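Local coordinates for protein S12 family peptidase (Streptomyces sp. 82F2, PDB 3WWX) that hydrolyses amide substrates with D-stereospecificity and probably works as a serine hydrolase of the S12 peptidase family, with a beta-lactamase-type fold, at residues 209-214 with 225-230; 292-297 with 341-346; 89-94 with 146-151; 63-68 with 258-263; 24-29 with 37-42. All blocks are in the same frame, centred on the assembly; numbering follows the deposited sequence.

In the fold
From the N terminus, contact 5 closes first, pairing the strands of a hairpin at one edge of the main antiparallel sheet. The chain then enters helix 55-68, whose last turn meets 258-263 only after 190 residues; the long loop closed by this contact 4 encloses contacts 3 and 1 in turn. Contact 3 joins two loops of the helical part, and contact 1 brings a short two-stranded ladder beside the ligand pocket. Contact 2 follows, its disulfide fastening the end of helix 334-343 to a turn between sheet strands. No loops cross. Contact 5 touches both contact 1, through S209 and E42, and contact 2, through A29 and E341.

Contact 1 of 5, residues 209-214 with 225-230; sequences SPAYSK and DVSTLN
An antiparallel two-stranded ladder, in which Y212 and D225 form a non-hydrogen-bonded pair, leads directly into an Asx turn at D225-S227. The evidence for the turn is the bond from S227 N to D225 OD1, 3.0 Å long and met nearly head-on. The same carboxylate oxygen also accepts from S227 OG at 2.7 Å, on its syn side, so two donors from one residue grip it. S227 OG in turn accepts from A211 N at 3.0 Å, with an N-H...O angle of 158°. This makes a relay from the backbone of one segment, through a hydroxyl, to the carboxylate of the other. The torsion of S227 (chi1 -55°) sets OG beside its own backbone N, within reach of the oxygen that this N also serves. One step away, V226 N donates to A211 O at 2.8 Å. The valine then packs through both methyls: CG1 and CG2 each lie 3.8 Å from S213 CB, and CG2 comes to 3.5 Å from A211 O. S213 turns its hydroxyl anti to the backbone N (chi1 -176°), where OG bonds D329 OD2; both residues line the pocket that holds the bound octane 1,8-diamine. Around the ladder, V226 rests on F126 of helix 126-129, while P210 O and the Y212 backbone are tied to N327, just past the end of strand 320-326.

Contact 2 of 5, residues 292-297 with 341-346; sequences LSCGVE and EFCGTA
C294 and C343 face each other through a disulfide whose SG-SG bond measures 2.1 Å. Its two halves are turned differently: C294 SG sits between the backbone N and the carbonyl carbon (chi1 67°), whereas C343 SG is anti to its carbonyl carbon (chi1 -65°). With the C-S-S-C torsion at -72°, the bridge has a left-handed twist, and each CB comes to 3.1 Å from the opposite sulfur. L292 packs against this bridge, its CB 3.6 Å from C343 SG. Farther out along the same side chain, L292 CD1 presses on F342 CB at 3.4 Å, and the two side chains run obliquely past each other. V296 approaches the phenyl ring more loosely, its CG1 4.3 Å from F342 CD1.

The segment 292-297 is the connection of a beta hairpin between strands 288-291 and 297-305. A type I turn from L292 to G295 forms its tip, with G295 N bonded to L292 O, and the bond from L292 N to V296 O closes it at the base. The partner segment is the C-terminal end of helix 334-343, after which G344, with positive phi, is the first residue to depart from helical geometry. The disulfide therefore anchors a helix end to the rim of the main sheet. At the exposed side S293 OG and T345 OG1 lie 3.8 Å apart; both are hydrogen-bonded to E339 OE1, which bridges them. On the inner side, the F342 ring meets that of H320 and packs on V298, T315 and L322 of three sheet strands.

Contact 3 of 5, residues 89-94 with 146-151; sequences NGHDGR and HEPDFT
The backbones of N89-H91 and E147-P148 pass close to one another, with the CA atoms of N89 and E147 5.0 Å apart and a CA-H...O contact from E147 CA to N89 O, 3.2 Å long with an angle of 158° at the hydrogen. Beside it, P148 slides over H91. Its CG stands 3.7 Å from the centroid of the imidazole, only 9° off the ring normal, which identifies a CH-pi contact over the centre of one face. The proline ring also leans on the backbone, P148 CG being 3.6 Å from G90 C. G90, at positive phi (105°), has no side chain to stand in the way, and the chain runs tight against P148 there. Hydrogen bonds at both ring nitrogens, ND1 with G88 O and NE2 with Y109 N, fix the rotation of the imidazole. N89 CB touches H146 O at 3.4 Å, and its side-chain amide donates from ND2 to A145 O. The H146 side chain starts away from 89-94, and its ring stacks with Y109 while NE2 bonds D114 OD1. The geometry is that of a proline-histidine CH-pi contact, here pinning together two surface loops of the helical part of a beta-lactamase-type fold, one ahead of helix 98-102 and the other following helix 136-144.

Contact 4 of 5, residues 63-68 with 258-263; sequences LLQLQA and RLLPKS
L260 overlaps the side of helix 55-68 with its two methyl groups, CD2 lying 3.6 Å from L64 CB and CD1 4.1 Å from L64 CD1. The two leucines run obliquely to each other. Against Q65 the same L260 side chain stands at about a right angle, its CD2 3.7 Å from Q65 CG, so one methyl sits over the junction of two neighbouring helix residues. Beyond that point the glutamine chain is extended (chi2 -168°), carrying its amide out to the backbone of 258-263. There NE2 donates to L259 O over 2.9 Å, with an N-H...O angle of 158°. The donor lies in the carbonyl plane, on a lone pair, and the acceptor is close to the plane of the glutamine amide. At the other end of that amide OE1 accepts from R185 NH1, which fixes which way round the group sits.

Helix 55-68 starts at an SITK sequence, the SxxK motif that carries the nucleophilic serine in enzymes of this family; the contact uses the last turn of the helix, at the far end from the motif. Its partner leads into helix 262-268, with P261 in the N-cap position. A68, one turn on from L64, sets its CB 3.7 Å from P261 CG, so the helix face formed by L64 and A68 follows the chain from L260 to P261. M268 of helix 262-268 touches both L64 and L260, while L254 and F250 of helix 244-255 pack on L260 and L259 respectively.

Contact 5 of 5, residues 24-29 with 37-42; sequences GAVAQA and TGTAGE
Four backbone hydrogen bonds carry this pairing, in two reciprocal sets. A25 N donates to A40 O at 2.9 Å and A40 N returns to A25 O at 3.0 Å; A27 and G38 exchange the same two bonds, from A27 N to G38 O at 3.0 Å and from G38 N to A27 O at 2.9 Å. The strand axes run at 171°, nearly antiparallel, and approach to 4.8 Å. V26-T39 lies between the two bonded pairs, with Q28-T37 and G24-G41 beyond them; here T39 CA meets A25 O at 3.2 Å in a CA-H...O contact. The side chains of V26, T39, Q28 and T37 share a face: Q28 and T37 lie side by side, T37 OG1 3.4 Å from Q28 CG, while V26 and T39 meet obliquely through their CG2 methyls at 4.1 Å. OE1 of Q28 is held by R35 of the hairpin loop and NE2 by G45 O. This is the first hairpin of the main antiparallel sheet, with 36-41 its edge strand and 24-31 pairing on its other side with strand 320-326. L14 of helix 8-19 packs on A27 and A40, F326 on A25, and S244 of helix 244-255 on V26 and Q28.

Contact 1 of 5, residues 209-214 with 225-230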
# COMPACT_ATOMS: atom_id res chain seq x y z
N SER A 209 18.91 -3.51 -2.27
CA SER A 209 19.26 -4.82 -2.75
C SER A 209 18.38 -5.14 -3.95
O SER A 209 17.37 -4.48 -4.17
CB SER A 209 19.04 -5.85 -1.63
OG SER A 209 19.95 -5.62 -0.56
N PRO A 210 18.71 -6.20 -4.69
CA PRO A 210 17.85 -6.57 -5.82
C PRO A 210 16.47 -7.03 -5.34
O PRO A 210 16.28 -7.35 -4.16
CB PRO A 210 18.59 -7.74 -6.47
CG PRO A 210 20.01 -7.62 -6.01
CD PRO A 210 19.91 -7.06 -4.62
N ALA A 211 15.51 -7.08 -6.26
CA ALA A 211 14.18 -7.59 -6.00
C ALA A 211 13.94 -8.77 -6.93
O ALA A 211 14.26 -8.69 -8.10
CB ALA A 211 13.15 -6.50 -6.25
N TYR A 212 13.37 -9.85 -6.39
CA TYR A 212 13.26 -11.10 -7.12
C TYR A 212 11.83 -11.61 -7.19
O TYR A 212 11.07 -11.53 -6.20
CB TYR A 212 14.11 -12.18 -6.46
CG TYR A 212 15.58 -11.86 -6.36
CD1 TYR A 212 16.44 -12.06 -7.44
CD2 TYR A 212 16.13 -11.38 -5.18
CE1 TYR A 212 17.79 -11.79 -7.34
CE2 TYR A 212 17.48 -11.10 -5.06
CZ TYR A 212 18.31 -11.31 -6.15
OH TYR A 212 19.66 -11.06 -6.04
N SER A 213 11.46 -12.17 -8.35
CA SER A 213 10.14 -12.73 -8.58
C SER A 213 10.19 -13.95 -9.47
O SER A 213 11.10 -14.10 -10.28
CB SER A 213 9.25 -11.67 -9.25
OG SER A 213 7.92 -12.12 -9.43
N LYS A 214 9.22 -14.83 -9.31
CA LYS A 214 9.03 -15.92 -10.26
C LYS A 214 8.00 -15.62 -11.36
O LYS A 214 7.89 -16.39 -12.30
CB LYS A 214 8.68 -17.22 -9.53
CG LYS A 214 9.82 -17.71 -8.64
CD LYS A 214 9.48 -19.00 -7.89
CE LYS A 214 10.66 -19.44 -7.05
NZ LYS A 214 10.31 -20.64 -6.22
N ASP A 225 15.33 -11.15 -11.74
CA ASP A 225 15.63 -9.87 -11.13
C ASP A 225 14.67 -8.83 -11.70
O ASP A 225 14.77 -8.43 -12.87
CB ASP A 225 17.07 -9.47 -11.43
CG ASP A 225 17.49 -8.22 -10.72
OD1 ASP A 225 16.64 -7.30 -10.57
OD2 ASP A 225 18.67 -8.16 -10.29
N VAL A 226 13.75 -8.41 -10.84
CA VAL A 226 12.69 -7.49 -11.22
C VAL A 226 12.86 -6.12 -10.57
O VAL A 226 11.90 -5.36 -10.42
CB VAL A 226 11.29 -8.08 -10.91
CG1 VAL A 226 11.06 -9.34 -11.68
CG2 VAL A 226 11.09 -8.33 -9.42
N SER A 227 14.10 -5.78 -10.23
CA SER A 227 14.37 -4.54 -9.53
C SER A 227 13.82 -3.33 -10.27
O SER A 227 13.21 -2.44 -9.66
CB SER A 227 15.87 -4.37 -9.27
OG SER A 227 16.41 -5.49 -8.58
N THR A 228 14.05 -3.29 -11.58
CA THR A 228 13.63 -2.15 -12.39
C THR A 228 12.33 -2.43 -13.14
O THR A 228 12.16 -3.46 -13.77
CB THR A 228 14.72 -1.75 -13.39
OG1 THR A 228 15.04 -2.87 -14.22
CG2 THR A 228 15.96 -1.29 -12.65
N LEU A 229 11.42 -1.47 -13.05
CA LEU A 229 10.11 -1.54 -13.71
C LEU A 229 9.51 -0.14 -13.68
O LEU A 229 9.86 0.68 -12.83
CB LEU A 229 9.17 -2.55 -13.01
CG LEU A 229 8.86 -2.33 -11.52
CD1 LEU A 229 7.70 -1.35 -11.29
CD2 LEU A 229 8.55 -3.67 -10.86
N ASN A 230 8.60 0.12 -14.61
CA ASN A 230 7.84 1.37 -14.68
C ASN A 230 6.68 1.29 -13.69
O ASN A 230 5.77 0.48 -13.87
CB ASN A 230 7.33 1.57 -16.10
CG ASN A 230 6.64 2.90 -16.31
OD1 ASN A 230 5.91 3.41 -15.44
ND2 ASN A 230 6.84 3.48 -17.49

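Contact 2 of 5, residues 292-297 with 341-346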
# COMPACT_ATOMS: atom_id res chain seq x y z
N LEU A 292 -3.67 -8.76 17.23
CA LEU A 292 -2.71 -9.85 17.23
C LEU A 292 -2.97 -10.84 18.37
O LEU A 292 -3.86 -10.64 19.19
CB LEU A 292 -1.30 -9.28 17.29
CG LEU A 292 -0.99 -8.24 16.20
CD1 LEU A 292 0.38 -7.67 16.44
CD2 LEU A 292 -1.08 -8.86 14.80
N SER A 293 -2.19 -11.92 18.40
CA SER A 293 -2.49 -13.04 19.28
C SER A 293 -2.53 -12.60 20.72
O SER A 293 -3.37 -13.07 21.50
CB SER A 293 -1.45 -14.16 19.09
OG SER A 293 -0.17 -13.76 19.51
N CYS A 294 -1.63 -11.68 21.07
CA CYS A 294 -1.47 -11.18 22.44
C CYS A 294 -2.41 -10.02 22.75
O CYS A 294 -2.32 -9.44 23.83
CB CYS A 294 -0.04 -10.76 22.71
SG CYS A 294 0.51 -9.30 21.77
N GLY A 295 -3.30 -9.69 21.82
CA GLY A 295 -4.32 -8.67 22.06
C GLY A 295 -3.93 -7.26 21.65
O GLY A 295 -4.76 -6.35 21.65
N VAL A 296 -2.68 -7.08 21.26
CA VAL A 296 -2.26 -5.79 20.76
C VAL A 296 -2.87 -5.53 19.39
O VAL A 296 -2.80 -6.38 18.47
CB VAL A 296 -0.73 -5.67 20.70
CG1 VAL A 296 -0.29 -4.40 20.00
CG2 VAL A 296 -0.13 -5.68 22.12
N GLU A 297 -3.45 -4.34 19.25
CA GLU A 297 -4.08 -3.91 18.03
C GLU A 297 -3.11 -3.05 17.24
O GLU A 297 -2.54 -2.09 17.75
CB GLU A 297 -5.32 -3.10 18.38
CG GLU A 297 -6.06 -2.53 17.20
CD GLU A 297 -7.20 -1.61 17.63
OE1 GLU A 297 -7.01 -0.36 17.77
OE2 GLU A 297 -8.31 -2.16 17.81
N GLU A 341 7.35 -8.94 16.67
CA GLU A 341 7.61 -7.61 17.17
C GLU A 341 6.60 -7.17 18.21
O GLU A 341 6.99 -6.65 19.27
CB GLU A 341 7.64 -6.61 16.01
CG GLU A 341 7.86 -5.14 16.43
CD GLU A 341 9.16 -4.91 17.18
OE1 GLU A 341 9.21 -4.00 18.02
OE2 GLU A 341 10.17 -5.60 16.90
N PHE A 342 5.32 -7.33 17.94
CA PHE A 342 4.29 -6.77 18.83
C PHE A 342 3.89 -7.70 19.97
O PHE A 342 3.37 -7.23 20.98
CB PHE A 342 3.08 -6.31 18.04
CG PHE A 342 3.35 -5.11 17.18
CD1 PHE A 342 3.32 -3.83 17.70
CD2 PHE A 342 3.67 -5.27 15.84
CE1 PHE A 342 3.59 -2.74 16.90
CE2 PHE A 342 3.97 -4.18 15.05
CZ PHE A 342 3.92 -2.92 15.58
N CYS A 343 4.12 -9.00 19.80
CA CYS A 343 3.73 -9.99 20.82
C CYS A 343 4.88 -10.84 21.33
O CYS A 343 4.69 -11.63 22.27
CB CYS A 343 2.63 -10.90 20.27
SG CYS A 343 1.10 -10.02 19.93
N GLY A 344 6.07 -10.69 20.75
CA GLY A 344 7.22 -11.49 21.14
C GLY A 344 7.11 -12.94 20.73
O GLY A 344 7.82 -13.79 21.27
N THR A 345 6.22 -13.23 19.78
CA THR A 345 5.96 -14.59 19.33
C THR A 345 7.17 -15.17 18.60
O THR A 345 7.65 -14.61 17.61
CB THR A 345 4.74 -14.63 18.39
OG1 THR A 345 3.61 -14.01 19.02
CG2 THR A 345 4.37 -16.07 18.02
N ALA A 346 7.67 -16.30 19.11
CA ALA A 346 8.74 -17.02 18.45
C ALA A 346 8.24 -17.60 17.13
O ALA A 346 8.87 -17.41 16.08
CB ALA A 346 9.24 -18.13 19.35

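Contact 3 of 5, residues 89-94 with 146-151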
# COMPACT_ATOMS: atom_id res chain seq x y z
N ASN A 89 -20.13 -1.53 -18.27
CA ASN A 89 -20.66 -2.86 -18.00
C ASN A 89 -21.25 -3.02 -16.60
O ASN A 89 -20.97 -4.02 -15.94
CB ASN A 89 -19.56 -3.91 -18.26
CG ASN A 89 -20.11 -5.27 -18.71
OD1 ASN A 89 -21.30 -5.51 -18.65
ND2 ASN A 89 -19.22 -6.16 -19.13
N GLY A 90 -22.01 -2.02 -16.15
CA GLY A 90 -22.66 -2.06 -14.86
C GLY A 90 -22.01 -1.17 -13.81
O GLY A 90 -22.63 -0.83 -12.80
N HIS A 91 -20.75 -0.81 -14.01
CA HIS A 91 -20.12 0.15 -13.11
C HIS A 91 -20.83 1.49 -13.22
O HIS A 91 -21.14 1.94 -14.32
CB HIS A 91 -18.65 0.35 -13.49
CG HIS A 91 -17.76 -0.79 -13.11
ND1 HIS A 91 -17.39 -1.80 -13.98
CD2 HIS A 91 -17.14 -1.08 -11.94
CE1 HIS A 91 -16.58 -2.64 -13.37
NE2 HIS A 91 -16.41 -2.22 -12.12
N ASP A 92 -21.05 2.16 -12.10
CA ASP A 92 -21.77 3.42 -12.12
C ASP A 92 -21.29 4.37 -11.04
O ASP A 92 -21.68 4.27 -9.86
CB ASP A 92 -23.26 3.15 -11.93
CG ASP A 92 -24.11 4.36 -12.22
OD1 ASP A 92 -23.53 5.46 -12.39
OD2 ASP A 92 -25.35 4.20 -12.27
N GLY A 93 -20.45 5.31 -11.45
CA GLY A 93 -19.92 6.30 -10.54
C GLY A 93 -20.97 7.22 -9.94
O GLY A 93 -20.66 7.95 -9.00
N ARG A 94 -22.19 7.20 -10.48
CA ARG A 94 -23.27 7.98 -9.87
C ARG A 94 -23.72 7.36 -8.55
O ARG A 94 -24.34 8.04 -7.73
CB ARG A 94 -24.48 8.08 -10.83
CG ARG A 94 -24.22 8.85 -12.11
CD ARG A 94 -25.20 8.45 -13.26
NE ARG A 94 -24.87 7.15 -13.86
CZ ARG A 94 -25.16 6.81 -15.13
NH1 ARG A 94 -25.76 7.66 -15.94
NH2 ARG A 94 -24.82 5.60 -15.58
N HIS A 146 -15.45 -4.66 -17.75
CA HIS A 146 -15.97 -5.76 -16.95
C HIS A 146 -17.09 -5.34 -16.03
O HIS A 146 -17.25 -4.17 -15.72
CB HIS A 146 -14.84 -6.31 -16.08
CG HIS A 146 -13.65 -6.76 -16.85
ND1 HIS A 146 -13.68 -7.88 -17.66
CD2 HIS A 146 -12.41 -6.24 -16.97
CE1 HIS A 146 -12.50 -8.04 -18.22
NE2 HIS A 146 -11.70 -7.07 -17.81
N GLU A 147 -17.85 -6.33 -15.57
CA GLU A 147 -18.90 -6.10 -14.59
C GLU A 147 -18.29 -5.86 -13.22
O GLU A 147 -17.26 -6.41 -12.90
CB GLU A 147 -19.81 -7.33 -14.52
CG GLU A 147 -21.10 -7.13 -13.77
CD GLU A 147 -22.07 -8.31 -13.91
OE1 GLU A 147 -21.61 -9.48 -13.95
OE2 GLU A 147 -23.29 -8.05 -13.97
N PRO A 148 -18.94 -5.05 -12.39
CA PRO A 148 -18.49 -4.93 -10.99
C PRO A 148 -18.51 -6.25 -10.26
O PRO A 148 -19.22 -7.18 -10.64
CB PRO A 148 -19.54 -4.00 -10.37
CG PRO A 148 -20.13 -3.27 -11.50
CD PRO A 148 -20.13 -4.22 -12.65
N ASP A 149 -17.75 -6.34 -9.18
CA ASP A 149 -17.83 -7.50 -8.28
C ASP A 149 -19.15 -7.57 -7.50
O ASP A 149 -19.63 -8.66 -7.19
CB ASP A 149 -16.64 -7.50 -7.32
CG ASP A 149 -15.33 -7.80 -8.00
OD1 ASP A 149 -15.26 -8.77 -8.78
OD2 ASP A 149 -14.37 -7.05 -7.76
N PHE A 150 -19.69 -6.41 -7.16
CA PHE A 150 -20.92 -6.33 -6.39
C PHE A 150 -21.48 -4.92 -6.46
O PHE A 150 -20.81 -3.99 -6.92
CB PHE A 150 -20.69 -6.80 -4.94
CG PHE A 150 -19.55 -6.12 -4.24
CD1 PHE A 150 -19.74 -4.89 -3.65
CD2 PHE A 150 -18.31 -6.72 -4.16
CE1 PHE A 150 -18.72 -4.26 -3.00
CE2 PHE A 150 -17.27 -6.10 -3.50
CZ PHE A 150 -17.48 -4.87 -2.93
N THR A 151 -22.73 -4.77 -6.01
CA THR A 151 -23.40 -3.49 -5.98
C THR A 151 -22.73 -2.62 -4.92
O THR A 151 -22.35 -3.12 -3.86
CB THR A 151 -24.92 -3.65 -5.67
OG1 THR A 151 -25.08 -4.15 -4.35
CG2 THR A 151 -25.55 -4.61 -6.62

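Contact 4 of 5, residues 63-68 with 258-263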
# COMPACT_ATOMS: atom_id res chain seq x y z
N LEU A 63 -6.54 12.73 0.50
CA LEU A 63 -7.96 13.00 0.32
C LEU A 63 -8.62 13.41 1.62
O LEU A 63 -9.52 14.25 1.61
CB LEU A 63 -8.68 11.81 -0.29
CG LEU A 63 -8.49 11.77 -1.79
CD1 LEU A 63 -8.78 10.39 -2.30
CD2 LEU A 63 -9.40 12.80 -2.48
N LEU A 64 -8.19 12.83 2.73
CA LEU A 64 -8.74 13.25 4.02
C LEU A 64 -8.32 14.68 4.39
O LEU A 64 -9.12 15.42 4.97
CB LEU A 64 -8.36 12.23 5.10
CG LEU A 64 -9.20 10.95 5.01
CD1 LEU A 64 -8.48 9.77 5.65
CD2 LEU A 64 -10.56 11.15 5.68
N GLN A 65 -7.10 15.07 4.05
CA GLN A 65 -6.72 16.47 4.22
C GLN A 65 -7.57 17.38 3.35
O GLN A 65 -8.02 18.43 3.82
CB GLN A 65 -5.25 16.68 3.91
CG GLN A 65 -4.28 16.05 4.90
CD GLN A 65 -2.88 16.55 4.71
OE1 GLN A 65 -2.56 17.16 3.69
NE2 GLN A 65 -2.02 16.31 5.70
N LEU A 66 -7.78 17.01 2.10
CA LEU A 66 -8.57 17.86 1.21
C LEU A 66 -9.99 18.02 1.74
O LEU A 66 -10.57 19.10 1.65
CB LEU A 66 -8.57 17.31 -0.22
CG LEU A 66 -7.21 17.33 -0.93
CD1 LEU A 66 -7.29 16.50 -2.20
CD2 LEU A 66 -6.76 18.77 -1.22
N GLN A 67 -10.55 16.95 2.31
CA GLN A 67 -11.87 17.03 2.91
C GLN A 67 -11.85 17.97 4.12
O GLN A 67 -12.79 18.76 4.32
CB GLN A 67 -12.42 15.66 3.29
CG GLN A 67 -13.75 15.75 4.05
CD GLN A 67 -14.38 14.42 4.34
OE1 GLN A 67 -15.42 14.07 3.77
NE2 GLN A 67 -13.78 13.66 5.25
N ALA A 68 -10.81 17.87 4.94
CA ALA A 68 -10.65 18.73 6.12
C ALA A 68 -10.52 20.20 5.73
O ALA A 68 -10.85 21.09 6.52
CB ALA A 68 -9.44 18.31 6.91
N ARG A 258 -0.96 13.75 13.55
CA ARG A 258 -0.16 14.90 13.12
C ARG A 258 -0.42 15.33 11.69
O ARG A 258 0.03 16.41 11.28
CB ARG A 258 1.33 14.65 13.33
CG ARG A 258 1.63 14.16 14.72
CD ARG A 258 3.01 14.54 15.18
NE ARG A 258 3.33 13.83 16.42
CZ ARG A 258 4.17 14.25 17.36
NH1 ARG A 258 4.78 15.42 17.26
NH2 ARG A 258 4.39 13.48 18.40
N LEU A 259 -1.12 14.51 10.91
CA LEU A 259 -1.41 14.81 9.51
C LEU A 259 -2.88 15.09 9.25
O LEU A 259 -3.25 15.49 8.15
CB LEU A 259 -0.98 13.62 8.64
CG LEU A 259 0.51 13.34 8.58
CD1 LEU A 259 0.83 12.01 7.90
CD2 LEU A 259 1.20 14.47 7.83
N LEU A 260 -3.72 14.83 10.24
CA LEU A 260 -5.17 14.91 10.07
C LEU A 260 -5.83 15.40 11.34
O LEU A 260 -5.42 15.02 12.43
CB LEU A 260 -5.76 13.53 9.77
CG LEU A 260 -5.36 12.84 8.46
CD1 LEU A 260 -5.94 11.46 8.41
CD2 LEU A 260 -5.83 13.66 7.26
N PRO A 261 -6.88 16.23 11.21
CA PRO A 261 -7.65 16.55 12.41
C PRO A 261 -8.42 15.32 12.93
O PRO A 261 -8.55 14.29 12.24
CB PRO A 261 -8.60 17.66 11.94
CG PRO A 261 -8.74 17.45 10.49
CD PRO A 261 -7.45 16.84 10.00
N LYS A 262 -8.95 15.45 14.14
CA LYS A 262 -9.62 14.34 14.81
C LYS A 262 -10.71 13.70 13.97
O LYS A 262 -10.80 12.48 13.91
CB LYS A 262 -10.26 14.84 16.12
CG LYS A 262 -11.29 13.87 16.76
CD LYS A 262 -12.45 14.60 17.44
CE LYS A 262 -12.00 15.34 18.69
NZ LYS A 262 -13.15 15.88 19.50
N SER A 263 -11.55 14.52 13.35
CA SER A 263 -12.69 13.98 12.62
C SER A 263 -12.18 13.15 11.45
O SER A 263 -12.73 12.10 11.14
CB SER A 263 -13.61 15.09 12.09
OG SER A 263 -12.88 15.99 11.28

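Contact 5 of 5, residues 24-29 with 37-42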
# COMPACT_ATOMS: atom_id res chain seq x y z
N GLY A 24 16.91 -11.63 0.97
CA GLY A 24 17.30 -10.65 1.95
C GLY A 24 16.08 -10.00 2.59
O GLY A 24 15.17 -9.53 1.89
N ALA A 25 16.07 -9.98 3.92
CA ALA A 25 14.98 -9.44 4.71
C ALA A 25 15.50 -8.30 5.56
O ALA A 25 16.59 -8.36 6.12
CB ALA A 25 14.39 -10.53 5.60
N VAL A 26 14.71 -7.23 5.67
CA VAL A 26 15.05 -6.10 6.53
C VAL A 26 13.83 -5.64 7.30
O VAL A 26 12.70 -5.70 6.79
CB VAL A 26 15.62 -4.91 5.70
CG1 VAL A 26 14.67 -4.51 4.57
CG2 VAL A 26 15.95 -3.71 6.57
N ALA A 27 14.04 -5.19 8.53
CA ALA A 27 12.99 -4.52 9.30
C ALA A 27 13.62 -3.52 10.23
O ALA A 27 14.81 -3.61 10.58
CB ALA A 27 12.15 -5.52 10.09
N GLN A 28 12.84 -2.50 10.56
CA GLN A 28 13.17 -1.59 11.64
C GLN A 28 11.96 -1.46 12.53
O GLN A 28 10.83 -1.63 12.08
CB GLN A 28 13.57 -0.22 11.12
CG GLN A 28 14.87 -0.19 10.34
CD GLN A 28 15.21 1.19 9.82
OE1 GLN A 28 14.76 2.20 10.39
NE2 GLN A 28 15.98 1.27 8.75
N ALA A 29 12.20 -1.15 13.80
CA ALA A 29 11.12 -1.03 14.76
C ALA A 29 11.49 -0.00 15.81
O ALA A 29 12.66 0.31 16.01
CB ALA A 29 10.83 -2.37 15.42
N THR A 37 17.27 -1.80 14.09
CA THR A 37 17.39 -2.20 12.69
C THR A 37 17.90 -3.63 12.64
O THR A 37 18.88 -3.99 13.31
CB THR A 37 18.35 -1.29 11.93
OG1 THR A 37 17.88 0.06 11.92
CG2 THR A 37 18.52 -1.76 10.48
N GLY A 38 17.25 -4.45 11.84
CA GLY A 38 17.64 -5.83 11.67
C GLY A 38 17.65 -6.26 10.22
O GLY A 38 16.84 -5.79 9.41
N THR A 39 18.57 -7.16 9.88
CA THR A 39 18.65 -7.76 8.56
C THR A 39 18.93 -9.24 8.68
O THR A 39 19.55 -9.68 9.66
CB THR A 39 19.77 -7.13 7.71
OG1 THR A 39 21.02 -7.21 8.42
CG2 THR A 39 19.48 -5.68 7.40
N ALA A 40 18.51 -9.99 7.67
CA ALA A 40 18.91 -11.38 7.50
C ALA A 40 19.14 -11.65 6.02
O ALA A 40 18.56 -10.97 5.15
CB ALA A 40 17.89 -12.32 8.08
N GLY A 41 19.97 -12.64 5.72
CA GLY A 41 20.34 -12.90 4.34
C GLY A 41 21.20 -11.78 3.78
O GLY A 41 21.98 -11.15 4.49
N GLU A 42 21.02 -11.51 2.50
CA GLU A 42 21.76 -10.47 1.82
C GLU A 42 20.93 -9.20 1.72
O GLU A 42 20.09 -9.04 0.84
CB GLU A 42 22.19 -10.96 0.43
CG GLU A 42 23.29 -12.03 0.48
CD GLU A 42 24.57 -11.52 1.13
OE1 GLU A 42 25.16 -10.56 0.58
OE2 GLU A 42 24.95 -12.06 2.21